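Local coordinates for suppressor protein MPT5 (Saccharomyces cerevisiae, PDB 5BZ1) that binds short sequence elements in the 3'-UTRs of target mRNAs through its Pumilio repeats and regulates their expression after transcription, repressing HO among others, at residues A[79-90]-A[117-127]. Sequence-based numbering, arbitrary orientation.
Sequences TLLIQTIYPNVF and LIIKGFSQEFT
Tyr86, in the 3-10 segment 86-87, packs against Leu117, Lys120 and Phe126 from CB to OH, where helices 79-85 and 117-121 run nearly parallel (9° between the segments). Its CB sits 3.5 Å from Leu117 O; chi1 of 80° places CG between the backbone N and carbonyl carbon and sets the ring between Leu117 and Phe126. CD1 passes close to Leu117 O and Gly121 N, while CD2 and CE2 rest on Leu117 CD2. The edge of the Tyr86 ring is turned toward the Phe126 face, with Tyr86 CE1 3.5 Å from Phe126 CE2, in an offset edge-to-face pair with planes at 89°. At the tip, Tyr86 OH accepts a hydrogen bond from Lys120 NZ (3.2 Å), whose fully extended chain carries CD and CE past CE1 and CZ. Replacing Tyr86 by an alanine would probably leave the Lys120 ammonium without this acceptor and open a gap between Leu117 and Phe126. Gly121 CA also comes within 3.2 Å of Tyr86 O in a CA-H...O contact, an approach allowed by the lack of a side chain at Gly121. Pro87 CB packs on Phe126 CD1. Val89 CG2 lies over the centre of the Phe122 ring, which also stacks with Phe159. Farther back along the helices, Ile82 CG2 fits against Leu117 CB and Ile118 CG1. One water donates to Pro87 O and Thr127 OG1 and accepts from Phe90 N, while Thr127 OG1 itself donates to Gly121 O in the carbonyl plane, at 2.8 Å. The contact joins the region where Pumilio 2 meets 3 to that where 3 meets 4, about 12 Å from the RNA at the nearest atom. Beyond the Lys120-Tyr86 bond and the bridging water it is mainly apolar and aromatic, so the fit of these surfaces probably matters more here than charge.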
loop_
_atom_site.group_PDB
_atom_site.type_symbol
_atom_site.label_atom_id
_atom_site.label_comp_id
_atom_site.label_asym_id
_atom_site.label_seq_id
_atom_site.Cartn_x
_atom_site.Cartn_y
_atom_site.Cartn_z
ATOM N N THR A 79 -28.797 3.394 10.942
ATOM C CA THR A 79 -29.153 2.434 9.902
ATOM C C THR A 79 -30.042 3.085 8.836
ATOM O O THR A 79 -29.851 2.867 7.635
ATOM C CB THR A 79 -29.846 1.194 10.498
ATOM O OG1 THR A 79 -28.941 0.527 11.388
ATOM C CG2 THR A 79 -30.263 0.228 9.403
ATOM N N LEU A 80 -31.001 3.896 9.275
ATOM C CA LEU A 80 -31.879 4.598 8.344
ATOM C C LEU A 80 -31.100 5.617 7.509
ATOM O O LEU A 80 -31.335 5.742 6.306
ATOM C CB LEU A 80 -33.039 5.269 9.086
ATOM C CG LEU A 80 -34.026 6.059 8.227
ATOM C CD1 LEU A 80 -34.526 5.209 7.071
ATOM C CD2 LEU A 80 -35.197 6.570 9.061
ATOM N N LEU A 81 -30.175 6.334 8.149
ATOM C CA LEU A 81 -29.297 7.273 7.447
ATOM C C LEU A 81 -28.507 6.569 6.342
ATOM O O LEU A 81 -28.432 7.052 5.210
ATOM C CB LEU A 81 -28.334 7.951 8.431
ATOM C CG LEU A 81 -27.087 8.630 7.847
ATOM C CD1 LEU A 81 -27.456 9.790 6.946
ATOM C CD2 LEU A 81 -26.143 9.103 8.941
ATOM N N ILE A 82 -27.919 5.427 6.682
ATOM C CA ILE A 82 -27.115 4.670 5.731
ATOM C C ILE A 82 -27.995 4.061 4.635
ATOM O O ILE A 82 -27.603 4.024 3.469
ATOM C CB ILE A 82 -26.279 3.588 6.446
ATOM C CG1 ILE A 82 -25.215 4.247 7.327
ATOM C CG2 ILE A 82 -25.619 2.652 5.444
ATOM C CD1 ILE A 82 -24.392 3.268 8.153
ATOM N N GLN A 83 -29.185 3.599 5.015
ATOM C CA GLN A 83 -30.157 3.090 4.049
ATOM C C GLN A 83 -30.511 4.144 3.005
ATOM O O GLN A 83 -30.766 3.821 1.847
ATOM C CB GLN A 83 -31.432 2.618 4.759
ATOM C CG GLN A 83 -31.477 1.122 5.057
ATOM C CD GLN A 83 -32.535 0.760 6.089
ATOM O OE1 GLN A 83 -33.157 1.636 6.693
ATOM N NE2 GLN A 83 -32.743 -0.535 6.296
ATOM N N THR A 84 -30.521 5.405 3.425
ATOM C CA THR A 84 -30.906 6.504 2.548
ATOM C C THR A 84 -29.825 6.825 1.509
ATOM O O THR A 84 -30.136 7.127 0.357
ATOM C CB THR A 84 -31.233 7.778 3.356
ATOM O OG1 THR A 84 -32.202 7.471 4.367
ATOM C CG2 THR A 84 -31.783 8.870 2.450
ATOM N N ILE A 85 -28.559 6.745 1.912
ATOM C CA ILE A 85 -27.477 7.268 1.082
ATOM C C ILE A 85 -26.503 6.246 0.490
ATOM O O ILE A 85 -25.616 6.628 -0.271
ATOM C CB ILE A 85 -26.678 8.377 1.825
ATOM C CG1 ILE A 85 -26.117 7.862 3.151
ATOM C CG2 ILE A 85 -27.552 9.600 2.067
ATOM C CD1 ILE A 85 -24.745 7.235 3.053
ATOM N N TYR A 86 -26.645 4.968 0.836
ATOM C CA TYR A 86 -25.708 3.959 0.323
ATOM C C TYR A 86 -25.593 3.874 -1.212
ATOM O O TYR A 86 -24.502 3.612 -1.719
ATOM C CB TYR A 86 -25.920 2.572 0.962
ATOM C CG TYR A 86 -27.060 1.741 0.404
ATOM C CD1 TYR A 86 -26.898 0.975 -0.747
ATOM C CD2 TYR A 86 -28.284 1.695 1.051
ATOM C CE1 TYR A 86 -27.938 0.209 -1.249
ATOM C CE2 TYR A 86 -29.324 0.934 0.560
ATOM C CZ TYR A 86 -29.148 0.195 -0.587
ATOM O OH TYR A 86 -30.191 -0.560 -1.065
ATOM N N PRO A 87 -26.696 4.107 -1.957
ATOM C CA PRO A 87 -26.481 4.087 -3.412
ATOM C C PRO A 87 -25.577 5.223 -3.915
ATOM O O PRO A 87 -25.103 5.147 -5.050
ATOM C CB PRO A 87 -27.895 4.269 -3.978
ATOM C CG PRO A 87 -28.815 3.781 -2.893
ATOM C CD PRO A 87 -28.133 4.181 -1.617
ATOM N N ASN A 88 -25.338 6.242 -3.091
ATOM C CA ASN A 88 -24.622 7.437 -3.536
ATOM C C ASN A 88 -23.174 7.538 -3.068
ATOM O O ASN A 88 -22.582 8.616 -3.132
ATOM C CB ASN A 88 -25.369 8.699 -3.098
ATOM C CG ASN A 88 -26.847 8.637 -3.409
ATOM O OD1 ASN A 88 -27.251 8.631 -4.572
ATOM N ND2 ASN A 88 -27.667 8.596 -2.365
ATOM N N VAL A 89 -22.605 6.426 -2.608
ATOM C CA VAL A 89 -21.263 6.443 -2.023
ATOM C C VAL A 89 -20.163 6.944 -2.965
ATOM O O VAL A 89 -19.193 7.544 -2.507
ATOM C CB VAL A 89 -20.862 5.073 -1.420
ATOM C CG1 VAL A 89 -21.688 4.774 -0.176
ATOM C CG2 VAL A 89 -21.023 3.960 -2.448
ATOM N N PHE A 90 -20.307 6.705 -4.267
ATOM C CA PHE A 90 -19.323 7.215 -5.223
ATOM C C PHE A 90 -19.333 8.736 -5.259
ATOM O O PHE A 90 -18.285 9.376 -5.165
ATOM C CB PHE A 90 -19.557 6.673 -6.638
ATOM C CG PHE A 90 -18.615 7.256 -7.665
ATOM C CD1 PHE A 90 -17.302 6.809 -7.749
ATOM C CD2 PHE A 90 -19.035 8.256 -8.537
ATOM C CE1 PHE A 90 -16.423 7.344 -8.686
ATOM C CE2 PHE A 90 -18.163 8.798 -9.476
ATOM C CZ PHE A 90 -16.853 8.339 -9.551
ATOM N N LEU A 117 -24.734 -2.676 4.155
ATOM C CA LEU A 117 -25.392 -1.648 3.348
ATOM C C LEU A 117 -24.364 -0.782 2.619
ATOM O O LEU A 117 -24.483 -0.535 1.419
ATOM C CB LEU A 117 -26.298 -0.772 4.212
ATOM C CG LEU A 117 -27.648 -1.377 4.592
ATOM C CD1 LEU A 117 -28.369 -0.488 5.592
ATOM C CD2 LEU A 117 -28.507 -1.586 3.354
ATOM N N ILE A 118 -23.354 -0.328 3.355
ATOM C CA ILE A 118 -22.258 0.448 2.782
ATOM C C ILE A 118 -21.544 -0.343 1.679
ATOM O O ILE A 118 -21.308 0.172 0.585
ATOM C CB ILE A 118 -21.244 0.855 3.872
ATOM C CG1 ILE A 118 -21.847 1.923 4.789
ATOM C CG2 ILE A 118 -19.954 1.367 3.255
ATOM C CD1 ILE A 118 -21.048 2.165 6.061
ATOM N N ILE A 119 -21.207 -1.594 1.980
ATOM C CA ILE A 119 -20.555 -2.481 1.018
ATOM C C ILE A 119 -21.434 -2.706 -0.220
ATOM O O ILE A 119 -20.935 -2.809 -1.343
ATOM C CB ILE A 119 -20.177 -3.823 1.685
ATOM C CG1 ILE A 119 -19.079 -3.600 2.723
ATOM C CG2 ILE A 119 -19.715 -4.847 0.656
ATOM C CD1 ILE A 119 -17.854 -2.884 2.157
ATOM N N LYS A 120 -22.746 -2.764 -0.013
ATOM C CA LYS A 120 -23.682 -2.912 -1.123
ATOM C C LYS A 120 -23.621 -1.694 -2.051
ATOM O O LYS A 120 -23.718 -1.825 -3.276
ATOM C CB LYS A 120 -25.106 -3.112 -0.603
ATOM C CG LYS A 120 -26.151 -3.319 -1.694
ATOM C CD LYS A 120 -27.534 -3.500 -1.087
ATOM C CE LYS A 120 -28.610 -3.558 -2.155
ATOM N NZ LYS A 120 -29.961 -3.732 -1.560
ATOM N N GLY A 121 -23.438 -0.514 -1.467
ATOM C CA GLY A 121 -23.354 0.708 -2.248
ATOM C C GLY A 121 -22.120 0.746 -3.129
ATOM O O GLY A 121 -22.134 1.340 -4.211
ATOM N N PHE A 122 -21.049 0.110 -2.663
ATOM C CA PHE A 122 -19.800 0.059 -3.412
ATOM C C PHE A 122 -19.773 -1.104 -4.407
ATOM O O PHE A 122 -18.816 -1.250 -5.175
ATOM C CB PHE A 122 -18.603 -0.052 -2.461
ATOM C CG PHE A 122 -18.222 1.246 -1.800
ATOM C CD1 PHE A 122 -17.662 2.281 -2.542
ATOM C CD2 PHE A 122 -18.402 1.428 -0.435
ATOM C CE1 PHE A 122 -17.304 3.480 -1.936
ATOM C CE2 PHE A 122 -18.050 2.625 0.179
ATOM C CZ PHE A 122 -17.499 3.650 -0.574
ATOM N N SER A 123 -20.811 -1.937 -4.383
ATOM C CA SER A 123 -20.897 -3.064 -5.311
ATOM C C SER A 123 -21.296 -2.576 -6.700
ATOM O O SER A 123 -21.739 -1.435 -6.866
ATOM C CB SER A 123 -21.905 -4.106 -4.824
ATOM O OG SER A 123 -23.236 -3.648 -4.996
ATOM N N GLN A 124 -21.152 -3.450 -7.692
ATOM C CA GLN A 124 -21.435 -3.092 -9.079
ATOM C C GLN A 124 -22.896 -2.744 -9.343
ATOM O O GLN A 124 -23.223 -2.185 -10.387
ATOM C CB GLN A 124 -20.961 -4.194 -10.028
ATOM C CG GLN A 124 -19.449 -4.267 -10.169
ATOM C CD GLN A 124 -19.009 -5.281 -11.204
ATOM O OE1 GLN A 124 -19.385 -5.196 -12.372
ATOM N NE2 GLN A 124 -18.212 -6.251 -10.777
ATOM N N GLU A 125 -23.773 -3.068 -8.401
ATOM C CA GLU A 125 -25.178 -2.705 -8.527
ATOM C C GLU A 125 -25.342 -1.179 -8.527
ATOM O O GLU A 125 -26.260 -0.646 -9.152
ATOM C CB GLU A 125 -25.993 -3.332 -7.391
ATOM C CG GLU A 125 -27.497 -3.106 -7.493
ATOM C CD GLU A 125 -28.262 -3.718 -6.334
ATOM O OE1 GLU A 125 -27.632 -4.381 -5.483
ATOM O OE2 GLU A 125 -29.497 -3.534 -6.274
ATOM N N PHE A 126 -24.434 -0.484 -7.843
ATOM C CA PHE A 126 -24.519 0.969 -7.704
ATOM C C PHE A 126 -23.239 1.705 -8.110
ATOM O O PHE A 126 -23.278 2.893 -8.433
ATOM C CB PHE A 126 -24.885 1.341 -6.263
ATOM C CG PHE A 126 -26.219 0.812 -5.817
ATOM C CD1 PHE A 126 -27.393 1.453 -6.188
ATOM C CD2 PHE A 126 -26.301 -0.322 -5.017
ATOM C CE1 PHE A 126 -28.629 0.972 -5.775
ATOM C CE2 PHE A 126 -27.531 -0.811 -4.602
ATOM C CZ PHE A 126 -28.697 -0.161 -4.980
ATOM N N THR A 127 -22.111 1.000 -8.084
ATOM C CA THR A 127 -20.817 1.607 -8.379
ATOM C C THR A 127 -20.000 0.717 -9.316
ATOM O O THR A 127 -19.700 -0.432 -8.984
ATOM C CB THR A 127 -20.026 1.857 -7.077
ATOM O OG1 THR A 127 -20.795 2.692 -6.203
ATOM C CG2 THR A 127 -18.688 2.525 -7.365
HETATM O O HOH W 1 -22.309 5.143 -5.723
#